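Local coordinates for BH2092 protein (Bacillus halodurans, PDB 3NHV) that is of unknown function but belongs to the rhodanese-like family, whose active members transfer sulfur, and may have a related role, at residues 23-26 with 27-31; 83-86 with 87-91. All blocks are in the same frame, centred on the assembly; numbering follows the deposited sequence.

Interaction 1: 23-26 with 27-31; sequences LSID and IKKGY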
ATOM      1  N   LEU B  23       7.623  -9.794 -10.792  1.00 48.98           N
ATOM      2  CA  LEU B  23       7.697  -9.245 -12.135  1.00 43.40           C
ATOM      3  C   LEU B  23       9.126  -9.351 -12.658  1.00 44.14           C
ATOM      4  O   LEU B  23       9.340  -9.699 -13.817  1.00 44.81           O
ATOM      5  CB  LEU B  23       7.265  -7.778 -12.138  1.00 44.00           C
ATOM      6  CG  LEU B  23       6.574  -7.200 -13.386  1.00 41.52           C
ATOM      7  CD1 LEU B  23       6.831  -5.703 -13.439  1.00 33.28           C
ATOM      8  CD2 LEU B  23       7.071  -7.852 -14.647  1.00 42.87           C
ATOM      9  N   SER B  24      10.099  -9.058 -11.798  1.00 48.69           N
ATOM     10  CA  SER B  24      11.506  -9.112 -12.185  1.00 56.48           C
ATOM     11  C   SER B  24      11.893 -10.515 -12.619  1.00 49.57           C
ATOM     12  O   SER B  24      12.699 -10.699 -13.527  1.00 57.16           O
ATOM     13  CB  SER B  24      12.411  -8.677 -11.025  1.00 58.37           C
ATOM     14  OG  SER B  24      12.474  -9.670 -10.010  1.00 70.01           O
ATOM     15  N   ILE B  25      11.327 -11.511 -11.959  1.00 50.62           N
ATOM     16  CA  ILE B  25      11.638 -12.877 -12.318  1.00 52.40           C
ATOM     17  C   ILE B  25      11.020 -13.209 -13.661  1.00 53.45           C
ATOM     18  O   ILE B  25      11.593 -13.969 -14.437  1.00 58.93           O
ATOM     19  CB  ILE B  25      11.151 -13.845 -11.241  1.00 43.49           C
ATOM     20  CG1 ILE B  25      12.029 -13.660  -9.998  1.00 48.27           C
ATOM     21  CG2 ILE B  25      11.200 -15.275 -11.751  1.00 41.93           C
ATOM     22  CD1 ILE B  25      11.556 -14.398  -8.771  1.00 50.25           C
ATOM     23  N   ASP B  26       9.866 -12.617 -13.945  1.00 51.70           N
ATOM     24  CA  ASP B  26       9.187 -12.853 -15.215  1.00 56.17           C
ATOM     25  C   ASP B  26       9.927 -12.193 -16.374  1.00 55.83           C
ATOM     26  O   ASP B  26      10.053 -12.776 -17.448  1.00 56.84           O
ATOM     27  CB  ASP B  26       7.752 -12.331 -15.150  1.00 57.32           C
ATOM     28  CG  ASP B  26       6.803 -13.329 -14.519  1.00 62.83           C
ATOM     29  OD1 ASP B  26       5.694 -12.924 -14.103  1.00 59.94           O
ATOM     30  OD2 ASP B  26       7.164 -14.524 -14.450  1.00 72.29           O
ATOM     31  N   ILE B  27      10.411 -10.977 -16.152  1.00 54.32           N
ATOM     32  CA  ILE B  27      11.144 -10.248 -17.178  1.00 53.07           C
ATOM     33  C   ILE B  27      12.469 -10.944 -17.470  1.00 57.32           C
ATOM     34  O   ILE B  27      12.890 -11.050 -18.615  1.00 58.42           O
ATOM     35  CB  ILE B  27      11.458  -8.810 -16.722  1.00 51.97           C
ATOM     36  CG1 ILE B  27      10.160  -8.081 -16.338  1.00 47.84           C
ATOM     37  CG2 ILE B  27      12.235  -8.081 -17.809  1.00 49.06           C
ATOM     38  CD1 ILE B  27       9.131  -7.975 -17.444  1.00 53.62           C
ATOM     39  N   LYS B  28      13.122 -11.423 -16.422  1.00 57.91           N
ATOM     40  CA  LYS B  28      14.400 -12.085 -16.572  1.00 58.02           C
ATOM     41  C   LYS B  28      14.290 -13.470 -17.219  1.00 58.85           C
ATOM     42  O   LYS B  28      15.121 -13.826 -18.051  1.00 57.13           O
ATOM     43  CB  LYS B  28      15.083 -12.169 -15.207  1.00 64.75           C
ATOM     44  CG  LYS B  28      16.462 -12.790 -15.239  1.00 75.34           C
ATOM     45  CD  LYS B  28      17.195 -12.584 -13.915  1.00 81.93           C
ATOM     46  CE  LYS B  28      16.481 -13.253 -12.744  1.00 81.13           C
ATOM     47  NZ  LYS B  28      17.301 -13.127 -11.506  1.00 81.49           N
ATOM     48  N   LYS B  29      13.268 -14.241 -16.846  1.00 56.54           N
ATOM     49  CA  LYS B  29      13.058 -15.582 -17.401  1.00 53.15           C
ATOM     50  C   LYS B  29      12.411 -15.534 -18.793  1.00 55.58           C
ATOM     51  O   LYS B  29      12.202 -16.571 -19.424  1.00 51.46           O
ATOM     52  CB  LYS B  29      12.170 -16.427 -16.467  1.00 60.95           C
ATOM     53  CG  LYS B  29      12.807 -16.873 -15.138  1.00 59.83           C
ATOM     54  CD  LYS B  29      13.819 -17.999 -15.327  1.00 65.02           C
ATOM     55  CE  LYS B  29      14.305 -18.598 -13.994  1.00 70.47           C
ATOM     56  NZ  LYS B  29      13.197 -19.163 -13.163  1.00 53.55           N
ATOM     57  N   GLY B  30      12.094 -14.333 -19.268  1.00 52.93           N
ATOM     58  CA  GLY B  30      11.479 -14.195 -20.576  1.00 54.43           C
ATOM     59  C   GLY B  30      10.099 -14.827 -20.683  1.00 60.03           C
ATOM     60  O   GLY B  30       9.720 -15.321 -21.749  1.00 59.52           O
ATOM     61  N   TYR B  31       9.346 -14.824 -19.587  1.00 55.29           N
ATOM     62  CA  TYR B  31       8.005 -15.394 -19.599  1.00 53.60           C
ATOM     63  C   TYR B  31       7.150 -14.542 -20.527  1.00 55.04           C
ATOM     64  O   TYR B  31       7.165 -13.314 -20.440  1.00 50.30           O
ATOM     65  CB  TYR B  31       7.409 -15.389 -18.190  1.00 47.15           C
ATOM     66  CG  TYR B  31       6.038 -16.021 -18.104  1.00 43.30           C
ATOM     67  CD1 TYR B  31       5.796 -17.283 -18.653  1.00 45.53           C
ATOM     68  CD2 TYR B  31       4.984 -15.371 -17.454  1.00 47.02           C
ATOM     69  CE1 TYR B  31       4.543 -17.887 -18.556  1.00 41.93           C
ATOM     70  CE2 TYR B  31       3.721 -15.967 -17.349  1.00 43.02           C
ATOM     71  CZ  TYR B  31       3.515 -17.226 -17.902  1.00 49.74           C
ATOM     72  OH  TYR B  31       2.292 -17.836 -17.789  1.00 52.44           O
TER

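Interaction 2: 83-86 with 87-91; sequences ACNG and ATKAA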
ATOM      1  N   ALA B  83       0.981   5.455  -3.741  1.00 55.09           N
ATOM      2  CA  ALA B  83       0.008   6.531  -3.618  1.00 61.82           C
ATOM      3  C   ALA B  83      -0.802   6.773  -4.886  1.00 58.61           C
ATOM      4  O   ALA B  83      -1.368   7.849  -5.066  1.00 60.41           O
ATOM      5  CB  ALA B  83       0.714   7.817  -3.207  1.00 60.06           C
ATOM      6  N   CYS B  84      -0.868   5.779  -5.762  1.00 53.92           N
ATOM      7  CA  CYS B  84      -1.605   5.950  -6.999  1.00 53.81           C
ATOM      8  C   CYS B  84      -2.717   4.915  -7.158  1.00 52.23           C
ATOM      9  O   CYS B  84      -2.614   3.797  -6.654  1.00 57.35           O
ATOM     10  CB  CYS B  84      -0.630   5.896  -8.186  1.00 56.29           C
ATOM     11  SG  CYS B  84      -1.430   6.056  -9.820  1.00 84.54           S
ATOM     12  N   ASN B  85      -3.784   5.309  -7.852  1.00 52.71           N
ATOM     13  CA  ASN B  85      -4.948   4.458  -8.108  1.00 49.72           C
ATOM     14  C   ASN B  85      -5.006   4.059  -9.578  1.00 50.59           C
ATOM     15  O   ASN B  85      -5.853   3.256  -9.978  1.00 46.92           O
ATOM     16  CB  ASN B  85      -6.240   5.213  -7.778  1.00 62.04           C
ATOM     17  CG  ASN B  85      -6.656   5.060  -6.333  1.00 71.50           C
ATOM     18  OD1 ASN B  85      -5.823   4.779  -5.469  1.00 84.88           O
ATOM     19  ND2 ASN B  85      -7.946   5.253  -6.057  1.00 59.85           N
ATOM     20  N   GLY B  86      -4.117   4.646 -10.374  1.00 43.86           N
ATOM     21  CA  GLY B  86      -4.083   4.370 -11.800  1.00 37.79           C
ATOM     22  C   GLY B  86      -4.188   2.912 -12.187  1.00 39.64           C
ATOM     23  O   GLY B  86      -5.072   2.524 -12.950  1.00 37.55           O
ATOM     24  N   ALA B  87      -3.287   2.101 -11.650  1.00 38.19           N
ATOM     25  CA  ALA B  87      -3.261   0.683 -11.957  1.00 39.72           C
ATOM     26  C   ALA B  87      -4.563  -0.010 -11.587  1.00 38.37           C
ATOM     27  O   ALA B  87      -5.014  -0.921 -12.287  1.00 40.68           O
ATOM     28  CB  ALA B  87      -2.085   0.018 -11.239  1.00 36.16           C
ATOM     29  N   THR B  88      -5.170   0.412 -10.483  1.00 40.63           N
ATOM     30  CA  THR B  88      -6.418  -0.197 -10.047  1.00 37.03           C
ATOM     31  C   THR B  88      -7.556   0.195 -10.988  1.00 37.28           C
ATOM     32  O   THR B  88      -8.356  -0.650 -11.379  1.00 38.78           O
ATOM     33  CB  THR B  88      -6.755   0.209  -8.607  1.00 42.85           C
ATOM     34  OG1 THR B  88      -5.570   0.099  -7.802  1.00 47.02           O
ATOM     35  CG2 THR B  88      -7.828  -0.715  -8.036  1.00 36.95           C
ATOM     36  N   LYS B  89      -7.626   1.467 -11.372  1.00 40.89           N
ATOM     37  CA  LYS B  89      -8.685   1.878 -12.288  1.00 44.85           C
ATOM     38  C   LYS B  89      -8.476   1.121 -13.602  1.00 48.15           C
ATOM     39  O   LYS B  89      -9.433   0.639 -14.225  1.00 50.24           O
ATOM     40  CB  LYS B  89      -8.647   3.389 -12.543  1.00 50.67           C
ATOM     41  CG  LYS B  89      -8.859   4.270 -11.301  1.00 52.14           C
ATOM     42  CD  LYS B  89      -8.974   5.742 -11.703  1.00 46.82           C
ATOM     43  CE  LYS B  89      -9.111   6.690 -10.505  1.00 50.04           C
ATOM     44  NZ  LYS B  89      -7.847   6.882  -9.718  1.00 60.29           N
ATOM     45  N   ALA B  90      -7.213   0.997 -14.003  1.00 41.48           N
ATOM     46  CA  ALA B  90      -6.866   0.299 -15.232  1.00 45.62           C
ATOM     47  C   ALA B  90      -7.289  -1.167 -15.199  1.00 48.95           C
ATOM     48  O   ALA B  90      -7.874  -1.676 -16.161  1.00 54.71           O
ATOM     49  CB  ALA B  90      -5.369   0.404 -15.489  1.00 45.96           C
ATOM     50  N   ALA B  91      -6.997  -1.849 -14.096  1.00 41.32           N
ATOM     51  CA  ALA B  91      -7.363  -3.252 -13.969  1.00 44.18           C
ATOM     52  C   ALA B  91      -8.850  -3.422 -14.237  1.00 45.21           C
ATOM     53  O   ALA B  91      -9.261  -4.322 -14.979  1.00 46.23           O
ATOM     54  CB  ALA B  91      -7.024  -3.760 -12.575  1.00 44.32           C
TER

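Interaction 1: 23-26 with 27-31
Asp26 and Tyr31 close the C-terminal end of helix 20-28 in a Schellman motif. The evidence is a pair of backbone bonds. Tyr31 N reaches back five residues to Asp26 O at 3.0 Å, in the carbonyl plane, while a weak bond runs from Gly30 N to Ile27 O. Gly30 is the first residue with non-helical torsions, and its phi of +64° turns the chain back so that Tyr31 N faces Asp26. Ahead of this cap, three regular helical bonds of 2.9 to 3.0 Å lead in, from Ile27 N to Leu23 O, Lys28 N to Ser24 O and Lys29 N to Ile25 O.

The main apolar contact joins Leu23 and Ile27, whose side chains cross at a slant with Leu23 CD2 3.5 Å from Ile27 CD1. Ile27 CG1 stands beside its own backbone N (chi1 -56°), which also lays it 3.1 Å from Leu23 O. An alanine here removes CG1 and CD1, and the gap left beside Leu23 CD2 would probably weaken the packing of this turn, though Val36 and Trp111 still hold Leu23. Those two residues tie the helix to strand 34-38 and helix 107-113. The aliphatic part of Lys29 runs alongside Ile25 in the same direction, Lys29 CG 4.1 Å from Ile25 CG2.

Among the polar side chains, Ser24 OG is hydrogen-bonded to Ala21 O one turn earlier. The carboxylate of Asp26 lies beside the Tyr31 ring, their planes 36° apart, with Asp26 OD2 3.8 Å from Tyr31 CD2.

Interaction 2: 83-86 with 87-91
Asn85 and Gly86 offer their carbonyls to Lys89 and Ala90, forming the first turn of helix 86-96. The loop between strand 74-78 and this helix probably corresponds to the active-site loop of rhodaneses, and here it carries the disulfide of Cys84 with Cys79.

Ala87 sets its methyl against Glu103 of strand 100-105, and its carbonyl takes a hydrogen bond from Thr77 OG1 as well as one from Ala91 N, 2.8 Å from Ala87 O. Thr88 passes its CB 3.5 Å from Asn85 O; its OG1, beside the backbone N at chi1 -45°, is hydrogen-bonded to Glu103 OE1.

Lys89 doubles back over the loop. Its N lies 2.9 Å from Asn85 O, nearly straight at the hydrogen (166°), and its CG is 3.4 Å from the same oxygen. The chain is extended until a bend at chi4 (73°) brings Lys89 NZ to 3.0 Å from Asn85 CB, the two side chains crossing at a slant; long, weak ion pairs also link NZ to Asp19 and Asp22 of the third subunit.

Ala90 repeats the pattern one residue on: Ala90 N is 2.8 Å from Gly86 O, and Ala90 CB comes within 3.3 Å of that carbonyl oxygen.

In the fold
Both interactions are helix ends, but of opposite polarity: interaction 1 closes helix 20-28 at its C-terminus, and interaction 2 opens helix 86-96 at its N-terminus. Their centres lie 22 Å apart, on opposite sides of the chain's centre, and their nearest atoms stay about 11 Å from each other. Interaction 1, centred 14 Å from the middle of the chain, is mostly surface, with Leu23 and Ser24 buried and lysines outside. Interaction 2, at 8 Å, is buried and alanine-rich. Backbone bonds carry both; interaction 1 adds the Leu23-Ile27 apolar pair and the Asp26-Tyr31 neighbours, whereas side chains of interaction 2 mostly look outward, to Glu103, Val101 and the third subunit.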